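Local coordinates for nodulation protein S (Bradyrhizobium sp., PDB 3OFJ) that is probably an S-adenosylmethionine-dependent methyltransferase that takes part in the synthesis of Nod factor, the rhizobial nodulation signal, at residues A[77-82]-A[104-109]; A[150-155]-A[167-172]; A[41-46]-A[63-68]. One frame throughout, in Å; residues are numbered along the deposited sequence.

Interaction 1 (A[77-82]-A[104-109]); sequences TVIDVM and TDILQF
Ile79 and Phe109 meet in an apolar contact at the C-terminal end of strand 73-79, where the Rossmann-like methyltransferase fold holds its cofactor. The strand ends at Ile79, residues 80-82 lead out of it, and residues 104-109, in the loop after the neighbouring strand 99-102, fold back over them. Ile79 carries most of the contact, pressing both its branches against the loop. Its CG2 sits over one face of the Phe109 ring, 3.9 Å from the centroid and only 9° off the ring normal, a well-centred CH-pi contact. The other branch, with CG1 set between the backbone N and the carbonyl carbon (chi1 65°), carries CD1 to the CG-CD2 rim on the same face, 3.8 Å from Phe109 CD2, and on to Ile106 CD1 at 4.0 Å. Further along, Val81 CG1 leans on Asp105 CB at 3.7 Å. Two aspartates shape the turns beside this apolar contact. Asp80 uses OD1 to accept from Met82 N, an Asx turn, while its OD2 is bound by Cys60 N. Asp80, Asp105 and Ile106 all bind S-adenosylhomocysteine, so the contact joins two walls of the cofactor site. In an Asx motif, Asp105 OD2 accepts from Gln108 N at 2.8 Å, nearly in line with its own C-O bond.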
loop_
_atom_site.group_PDB
_atom_site.type_symbol
_atom_site.label_atom_id
_atom_site.label_comp_id
_atom_site.label_asym_id
_atom_site.label_seq_id
_atom_site.Cartn_x
_atom_site.Cartn_y
_atom_site.Cartn_z
ATOM N N THR A 77 1.475 1.868 11.410
ATOM C CA THR A 77 0.044 1.576 11.553
ATOM C C THR A 77 -0.405 0.835 10.323
ATOM O O THR A 77 -0.062 1.229 9.200
ATOM C CB THR A 77 -0.761 2.835 11.595
ATOM O OG1 THR A 77 -0.346 3.616 12.728
ATOM C CG2 THR A 77 -2.282 2.513 11.735
ATOM N N VAL A 78 -1.162 -0.242 10.525
ATOM C CA VAL A 78 -1.588 -1.097 9.440
ATOM C C VAL A 78 -3.094 -1.235 9.445
ATOM O O VAL A 78 -3.699 -1.574 10.448
ATOM C CB VAL A 78 -0.969 -2.465 9.583
ATOM C CG1 VAL A 78 -1.376 -3.343 8.434
ATOM C CG2 VAL A 78 0.522 -2.309 9.667
ATOM N N ILE A 79 -3.715 -0.998 8.311
ATOM C CA ILE A 79 -5.184 -1.056 8.269
ATOM C C ILE A 79 -5.685 -2.174 7.307
ATOM O O ILE A 79 -5.102 -2.388 6.219
ATOM C CB ILE A 79 -5.845 0.355 8.046
ATOM C CG1 ILE A 79 -5.525 0.976 6.698
ATOM C CG2 ILE A 79 -5.414 1.373 9.105
ATOM C CD1 ILE A 79 -6.494 2.181 6.391
ATOM N N ASP A 80 -6.737 -2.900 7.747
ATOM C CA ASP A 80 -7.244 -4.066 7.074
ATOM C C ASP A 80 -8.682 -4.323 7.424
ATOM O O ASP A 80 -9.003 -4.566 8.602
ATOM C CB ASP A 80 -6.488 -5.309 7.492
ATOM C CG ASP A 80 -6.515 -6.364 6.403
ATOM O OD1 ASP A 80 -7.522 -7.138 6.286
ATOM O OD2 ASP A 80 -5.524 -6.382 5.626
ATOM N N VAL A 81 -9.536 -4.348 6.385
ATOM C CA VAL A 81 -10.964 -4.571 6.553
ATOM C C VAL A 81 -11.228 -5.844 7.332
ATOM O O VAL A 81 -12.242 -5.925 8.024
ATOM C CB VAL A 81 -11.729 -4.675 5.189
ATOM C CG1 VAL A 81 -12.754 -3.517 4.989
ATOM C CG2 VAL A 81 -10.759 -4.817 4.029
ATOM N N MET A 82 -10.336 -6.839 7.211
ATOM C CA MET A 82 -10.587 -8.220 7.747
ATOM C C MET A 82 -9.862 -8.506 9.080
ATOM O O MET A 82 -8.635 -8.637 9.103
ATOM C CB MET A 82 -10.280 -9.326 6.703
ATOM C CG MET A 82 -11.158 -9.325 5.447
ATOM S SD MET A 82 -12.962 -9.453 5.728
ATOM C CE MET A 82 -13.618 -7.830 5.276
ATOM N N THR A 104 -10.444 -1.732 9.728
ATOM C CA THR A 104 -11.268 -0.700 9.115
ATOM C C THR A 104 -10.705 -0.533 7.729
ATOM O O THR A 104 -9.670 -1.088 7.442
ATOM C CB THR A 104 -11.225 0.664 9.892
ATOM O OG1 THR A 104 -12.155 1.566 9.297
ATOM C CG2 THR A 104 -9.860 1.347 9.817
ATOM N N ASP A 105 -11.366 0.246 6.892
ATOM C CA ASP A 105 -10.971 0.443 5.515
ATOM C C ASP A 105 -10.544 1.890 5.343
ATOM O O ASP A 105 -10.807 2.716 6.195
ATOM C CB ASP A 105 -12.158 0.117 4.583
ATOM C CG ASP A 105 -13.420 0.827 4.992
ATOM O OD1 ASP A 105 -14.324 0.160 5.561
ATOM O OD2 ASP A 105 -13.483 2.072 4.822
ATOM N N ILE A 106 -9.953 2.207 4.208
ATOM C CA ILE A 106 -9.487 3.556 3.934
ATOM C C ILE A 106 -10.601 4.598 3.647
ATOM O O ILE A 106 -10.314 5.803 3.539
ATOM C CB ILE A 106 -8.451 3.526 2.806
ATOM C CG1 ILE A 106 -7.682 4.841 2.714
ATOM C CG2 ILE A 106 -9.102 3.089 1.492
ATOM C CD1 ILE A 106 -7.037 5.291 4.015
ATOM N N LEU A 107 -11.850 4.178 3.530
ATOM C CA LEU A 107 -12.927 5.160 3.404
ATOM C C LEU A 107 -13.271 5.651 4.797
ATOM O O LEU A 107 -13.460 6.847 5.031
ATOM C CB LEU A 107 -14.177 4.570 2.725
ATOM C CG LEU A 107 -14.058 3.955 1.318
ATOM C CD1 LEU A 107 -15.350 3.220 0.890
ATOM C CD2 LEU A 107 -13.739 5.041 0.334
ATOM N N GLN A 108 -13.336 4.718 5.739
ATOM C CA GLN A 108 -13.822 5.038 7.071
ATOM C C GLN A 108 -12.726 5.546 7.991
ATOM O O GLN A 108 -13.026 6.137 8.993
ATOM C CB GLN A 108 -14.458 3.805 7.704
ATOM C CG GLN A 108 -15.816 3.394 7.157
ATOM C CD GLN A 108 -16.623 2.577 8.185
ATOM O OE1 GLN A 108 -17.596 1.903 7.826
ATOM N NE2 GLN A 108 -16.223 2.642 9.475
ATOM N N PHE A 109 -11.467 5.288 7.688
ATOM C CA PHE A 109 -10.393 5.585 8.599
ATOM C C PHE A 109 -9.900 7.041 8.542
ATOM O O PHE A 109 -9.827 7.661 7.455
ATOM C CB PHE A 109 -9.241 4.640 8.222
ATOM C CG PHE A 109 -7.958 4.836 9.011
ATOM C CD1 PHE A 109 -7.849 4.403 10.335
ATOM C CD2 PHE A 109 -6.855 5.430 8.418
ATOM C CE1 PHE A 109 -6.646 4.581 11.074
ATOM C CE2 PHE A 109 -5.643 5.611 9.130
ATOM C CZ PHE A 109 -5.527 5.185 10.456
#

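Interaction 2 (A[150-155]-A[167-172]); sequences LVFGSA and AGAETV
Phe152, Ala169 and Val172 carry most of this buried contact, in which strand 148-155 of the central sheet receives the first turn of helix 169-179. The ring of Phe152 reaches the helix because CG lies opposite the backbone N (chi1 165°), which sends it out from the strand. Val172 lies against one face of the ring: its CG1 is 4.0 Å from the centroid, displaced toward the rim, in a CH-pi contact, and comes within 3.6 Å of Phe152 CE1. Ala169 meets the same ring at its edge, its CA in the ring plane and 3.5 Å from Phe152 CE2. Face and edge are thus taken by residues about one helical turn apart. Ile173 and Leu176 of the same helix also touch Phe152, extending the apolar layer beyond the first turn.

A polar join lies beside this layer. Ala169 N, at the start of the helix just after the N-cap residue Gly168, donates to Ala155 O at 3.2 Å with a nearly straight angle of 170°. Ser154 OG donates to that oxygen as well, at 3.0 Å, and both donors come from the same face of the carbonyl plane. The carbonyl of Ala155 therefore serves two donors, and the partial positive charge at the helix N-terminus probably strengthens the Ala169 N-H...O bond, which ties the start of the helix to the strand.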
loop_
_atom_site.group_PDB
_atom_site.type_symbol
_atom_site.label_atom_id
_atom_site.label_comp_id
_atom_site.label_asym_id
_atom_site.label_seq_id
_atom_site.Cartn_x
_atom_site.Cartn_y
_atom_site.Cartn_z
ATOM N N LEU A 150 4.007 8.234 -1.041
ATOM C CA LEU A 150 2.972 7.269 -1.142
ATOM C C LEU A 150 3.482 6.283 -2.162
ATOM O O LEU A 150 3.834 6.680 -3.270
ATOM C CB LEU A 150 1.651 7.924 -1.570
ATOM C CG LEU A 150 0.476 6.959 -1.535
ATOM C CD1 LEU A 150 -0.821 7.710 -1.398
ATOM C CD2 LEU A 150 0.435 5.981 -2.740
ATOM N N VAL A 151 3.582 5.014 -1.752
ATOM C CA VAL A 151 4.040 3.939 -2.615
ATOM C C VAL A 151 2.820 3.080 -2.883
ATOM O O VAL A 151 2.141 2.637 -1.946
ATOM C CB VAL A 151 5.132 3.096 -1.970
ATOM C CG1 VAL A 151 5.561 1.938 -2.924
ATOM C CG2 VAL A 151 6.341 3.951 -1.539
ATOM N N PHE A 152 2.547 2.874 -4.164
ATOM C CA PHE A 152 1.389 2.130 -4.620
ATOM C C PHE A 152 1.814 0.935 -5.499
ATOM O O PHE A 152 2.759 1.038 -6.279
ATOM C CB PHE A 152 0.462 3.070 -5.425
ATOM C CG PHE A 152 -0.585 2.347 -6.244
ATOM C CD1 PHE A 152 -1.789 1.910 -5.652
ATOM C CD2 PHE A 152 -0.379 2.103 -7.614
ATOM C CE1 PHE A 152 -2.771 1.226 -6.431
ATOM C CE2 PHE A 152 -1.351 1.408 -8.397
ATOM C CZ PHE A 152 -2.531 0.962 -7.813
ATOM N N GLY A 153 1.095 -0.178 -5.419
ATOM C CA GLY A 153 1.340 -1.276 -6.336
ATOM C C GLY A 153 0.046 -2.025 -6.502
ATOM O O GLY A 153 -0.761 -2.097 -5.559
ATOM N N SER A 154 -0.201 -2.564 -7.691
ATOM C CA SER A 154 -1.317 -3.486 -7.826
ATOM C C SER A 154 -1.360 -4.182 -9.177
ATOM O O SER A 154 -0.664 -3.787 -10.117
ATOM C CB SER A 154 -2.652 -2.781 -7.496
ATOM O OG SER A 154 -3.266 -2.196 -8.626
ATOM N N ALA A 155 -2.161 -5.240 -9.279
ATOM C CA ALA A 155 -2.441 -5.824 -10.588
ATOM C C ALA A 155 -2.900 -4.691 -11.521
ATOM O O ALA A 155 -3.636 -3.788 -11.108
ATOM C CB ALA A 155 -3.509 -6.924 -10.487
ATOM N N ALA A 167 -11.352 -1.234 -10.996
ATOM C CA ALA A 167 -10.135 -0.773 -11.662
ATOM C C ALA A 167 -8.838 -1.150 -10.903
ATOM O O ALA A 167 -8.881 -1.625 -9.763
ATOM C CB ALA A 167 -10.217 0.745 -11.907
ATOM N N GLY A 168 -7.688 -0.953 -11.547
ATOM C CA GLY A 168 -6.403 -1.261 -10.937
ATOM C C GLY A 168 -5.353 -0.210 -11.235
ATOM O O GLY A 168 -5.668 0.964 -11.425
ATOM N N ALA A 169 -4.103 -0.652 -11.317
ATOM C CA ALA A 169 -2.930 0.218 -11.328
ATOM C C ALA A 169 -3.001 1.493 -12.157
ATOM O O ALA A 169 -2.691 2.557 -11.648
ATOM C CB ALA A 169 -1.679 -0.573 -11.674
ATOM N N GLU A 170 -3.380 1.417 -13.425
ATOM C CA GLU A 170 -3.276 2.608 -14.298
ATOM C C GLU A 170 -4.314 3.702 -13.980
ATOM O O GLU A 170 -4.003 4.898 -14.044
ATOM C CB GLU A 170 -3.348 2.216 -15.789
ATOM C CG GLU A 170 -2.195 1.336 -16.288
ATOM C CD GLU A 170 -2.485 -0.170 -16.198
ATOM O OE1 GLU A 170 -3.224 -0.617 -15.282
ATOM O OE2 GLU A 170 -1.962 -0.919 -17.055
ATOM N N THR A 171 -5.531 3.275 -13.640
ATOM C CA THR A 171 -6.617 4.180 -13.265
ATOM C C THR A 171 -6.308 4.869 -11.953
ATOM O O THR A 171 -6.454 6.077 -11.833
ATOM C CB THR A 171 -7.969 3.458 -13.142
ATOM O OG1 THR A 171 -8.139 2.576 -14.257
ATOM C CG2 THR A 171 -9.115 4.476 -13.129
ATOM N N VAL A 172 -5.882 4.091 -10.970
ATOM C CA VAL A 172 -5.446 4.642 -9.683
ATOM C C VAL A 172 -4.259 5.580 -9.875
ATOM O O VAL A 172 -4.179 6.629 -9.240
ATOM C CB VAL A 172 -5.119 3.530 -8.656
ATOM C CG1 VAL A 172 -4.697 4.124 -7.348
ATOM C CG2 VAL A 172 -6.333 2.681 -8.410
#

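Interaction 3 (A[41-46]-A[63-68]); sequences QLLRLS and GAFTEK
Leu42 and Phe65 make the closest approach between segments 41-46 and 63-68, parts of two helices packed side by side on one face of the Rossmann-like sheet. The axes of these short segments run 10.8 Å apart at 37° to one another, far enough for an aromatic ring to fill the interval. Taken in order, Gln41 faces another way and braces its own helix: its OE1 accepts from Arg44 NH2 at 2.7 Å. Leu42 then offers its CB, 3.6 Å from Phe65 CE1, so the base of the side chain rather than its branched end does the touching. At Leu43 the backbone N lies at the rim of the ring, near its plane, while CD1 reaches Phe65 CZ and Lys68 O, both at 4.1 Å. That reach depends on CG standing opposite the backbone N (chi1 -164°). The chain of Lys68 passes beside Leu43 CD2, and its NZ goes on to His39. Ser46, one turn after Leu42, sets OG in the plane of the ring, 4.0 Å from Phe65 CZ. The hydroxyl donates to Leu42 O at 2.7 Å, and that oxygen also takes Ser46 N from the opposite face of its plane. Earlier in helix 33-47, His39 meets Phe65 edge-to-face, and both it and Arg38 bind S-adenosylhomocysteine; beneath both helices, Val119 of strand 115-120 touches Leu42, Ser46 and Phe65.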
loop_
_atom_site.group_PDB
_atom_site.type_symbol
_atom_site.label_atom_id
_atom_site.label_comp_id
_atom_site.label_asym_id
_atom_site.label_seq_id
_atom_site.Cartn_x
_atom_site.Cartn_y
_atom_site.Cartn_z
ATOM N N GLN A 41 10.888 -4.489 -4.619
ATOM C CA GLN A 41 10.556 -3.203 -5.216
ATOM C C GLN A 41 9.744 -2.344 -4.254
ATOM O O GLN A 41 10.057 -1.159 -4.025
ATOM C CB GLN A 41 9.754 -3.437 -6.504
ATOM C CG GLN A 41 10.555 -4.150 -7.626
ATOM C CD GLN A 41 11.840 -3.388 -8.017
ATOM O OE1 GLN A 41 11.908 -2.149 -7.908
ATOM N NE2 GLN A 41 12.863 -4.128 -8.473
ATOM N N LEU A 42 8.696 -2.924 -3.678
ATOM C CA LEU A 42 7.887 -2.193 -2.720
ATOM C C LEU A 42 8.757 -1.645 -1.631
ATOM O O LEU A 42 8.632 -0.471 -1.242
ATOM C CB LEU A 42 6.854 -3.109 -2.110
ATOM C CG LEU A 42 5.563 -3.062 -2.929
ATOM C CD1 LEU A 42 4.735 -4.288 -2.675
ATOM C CD2 LEU A 42 4.796 -1.796 -2.563
ATOM N N LEU A 43 9.655 -2.489 -1.127
ATOM C CA LEU A 43 10.524 -2.086 -0.020
ATOM C C LEU A 43 11.524 -1.030 -0.484
ATOM O O LEU A 43 11.706 -0.008 0.192
ATOM C CB LEU A 43 11.242 -3.278 0.595
ATOM C CG LEU A 43 11.789 -2.817 1.954
ATOM C CD1 LEU A 43 10.741 -2.198 2.907
ATOM C CD2 LEU A 43 12.564 -3.906 2.626
ATOM N N ARG A 44 12.128 -1.260 -1.659
ATOM C CA ARG A 44 13.099 -0.311 -2.183
ATOM C C ARG A 44 12.503 1.123 -2.221
ATOM O O ARG A 44 13.097 2.074 -1.678
ATOM C CB ARG A 44 13.613 -0.763 -3.554
ATOM C CG ARG A 44 14.499 0.244 -4.222
ATOM C CD ARG A 44 15.047 -0.256 -5.589
ATOM N NE ARG A 44 14.057 -0.342 -6.680
ATOM C CZ ARG A 44 13.388 0.690 -7.205
ATOM N NH1 ARG A 44 13.553 1.914 -6.725
ATOM N NH2 ARG A 44 12.519 0.501 -8.203
ATOM N N LEU A 45 11.319 1.240 -2.833
ATOM C CA LEU A 45 10.566 2.485 -2.991
ATOM C C LEU A 45 10.209 3.089 -1.655
ATOM O O LEU A 45 10.413 4.316 -1.444
ATOM C CB LEU A 45 9.298 2.210 -3.780
ATOM C CG LEU A 45 9.564 1.777 -5.228
ATOM C CD1 LEU A 45 8.286 1.582 -5.998
ATOM C CD2 LEU A 45 10.387 2.843 -5.931
ATOM N N SER A 46 9.700 2.234 -0.749
ATOM C CA SER A 46 9.329 2.669 0.615
ATOM C C SER A 46 10.520 3.229 1.332
ATOM O O SER A 46 10.416 4.205 2.099
ATOM C CB SER A 46 8.770 1.531 1.452
ATOM O OG SER A 46 7.644 0.944 0.836
ATOM N N GLY A 63 0.809 -10.572 6.501
ATOM C CA GLY A 63 1.849 -9.891 7.293
ATOM C C GLY A 63 3.264 -9.967 6.702
ATOM O O GLY A 63 4.245 -9.502 7.356
ATOM N N ALA A 64 3.381 -10.548 5.489
ATOM C CA ALA A 64 4.681 -10.764 4.851
ATOM C C ALA A 64 5.401 -9.421 4.709
ATOM O O ALA A 64 6.542 -9.294 5.213
ATOM C CB ALA A 64 4.551 -11.478 3.535
ATOM N N PHE A 65 4.735 -8.409 4.127
ATOM C CA PHE A 65 5.361 -7.089 3.907
ATOM C C PHE A 65 5.544 -6.304 5.194
ATOM O O PHE A 65 6.510 -5.526 5.326
ATOM C CB PHE A 65 4.583 -6.210 2.897
ATOM C CG PHE A 65 5.353 -5.018 2.454
ATOM C CD1 PHE A 65 6.467 -5.169 1.666
ATOM C CD2 PHE A 65 5.017 -3.772 2.886
ATOM C CE1 PHE A 65 7.214 -4.121 1.302
ATOM C CE2 PHE A 65 5.726 -2.686 2.512
ATOM C CZ PHE A 65 6.842 -2.858 1.715
ATOM N N THR A 66 4.632 -6.492 6.160
ATOM C CA THR A 66 4.664 -5.648 7.366
ATOM C C THR A 66 5.950 -5.948 8.087
ATOM O O THR A 66 6.609 -5.065 8.656
ATOM C CB THR A 66 3.530 -5.958 8.296
ATOM O OG1 THR A 66 2.297 -5.767 7.614
ATOM C CG2 THR A 66 3.575 -5.059 9.457
ATOM N N GLU A 67 6.289 -7.217 8.022
ATOM C CA GLU A 67 7.487 -7.773 8.612
ATOM C C GLU A 67 8.767 -7.158 8.060
ATOM O O GLU A 67 9.735 -7.078 8.786
ATOM C CB GLU A 67 7.464 -9.257 8.323
ATOM C CG GLU A 67 8.650 -10.017 8.724
ATOM C CD GLU A 67 8.307 -11.495 8.653
ATOM O OE1 GLU A 67 7.783 -11.889 7.558
ATOM O OE2 GLU A 67 8.499 -12.218 9.687
ATOM N N LYS A 68 8.755 -6.729 6.794
ATOM C CA LYS A 68 9.910 -6.151 6.152
ATOM C C LYS A 68 10.006 -4.655 6.432
ATOM O O LYS A 68 11.139 -4.085 6.534
ATOM C CB LYS A 68 9.821 -6.399 4.654
ATOM C CG LYS A 68 9.895 -7.889 4.358
ATOM C CD LYS A 68 9.600 -8.178 2.905
ATOM C CE LYS A 68 10.293 -9.389 2.585
ATOM N NZ LYS A 68 9.394 -10.375 2.002
#

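Overall arrangement
The three contacts come in series along the chain, interaction 3 closing before interaction 1 opens and interaction 1 before interaction 2, and their centres lie 16 to 18 Å apart. Interactions 1 and 2 both reach the central sheet through strands 73-79 and 148-155, yet their nearest atoms stay about 8 Å apart. Interaction 3 touches each of them: Thr66 CG2 meets Val78 CG2 at 4.1 Å, and Leu42 CD2 meets Val151 CG1 at 3.8 Å. Its helices pack on the face where Val78 and Val151 point; Ile79 and Phe152, which carry interactions 1 and 2, point to the other. The contacts therefore cover both faces, with S-adenosylhomocysteine-binding residues in interaction 1 and beside interaction 3.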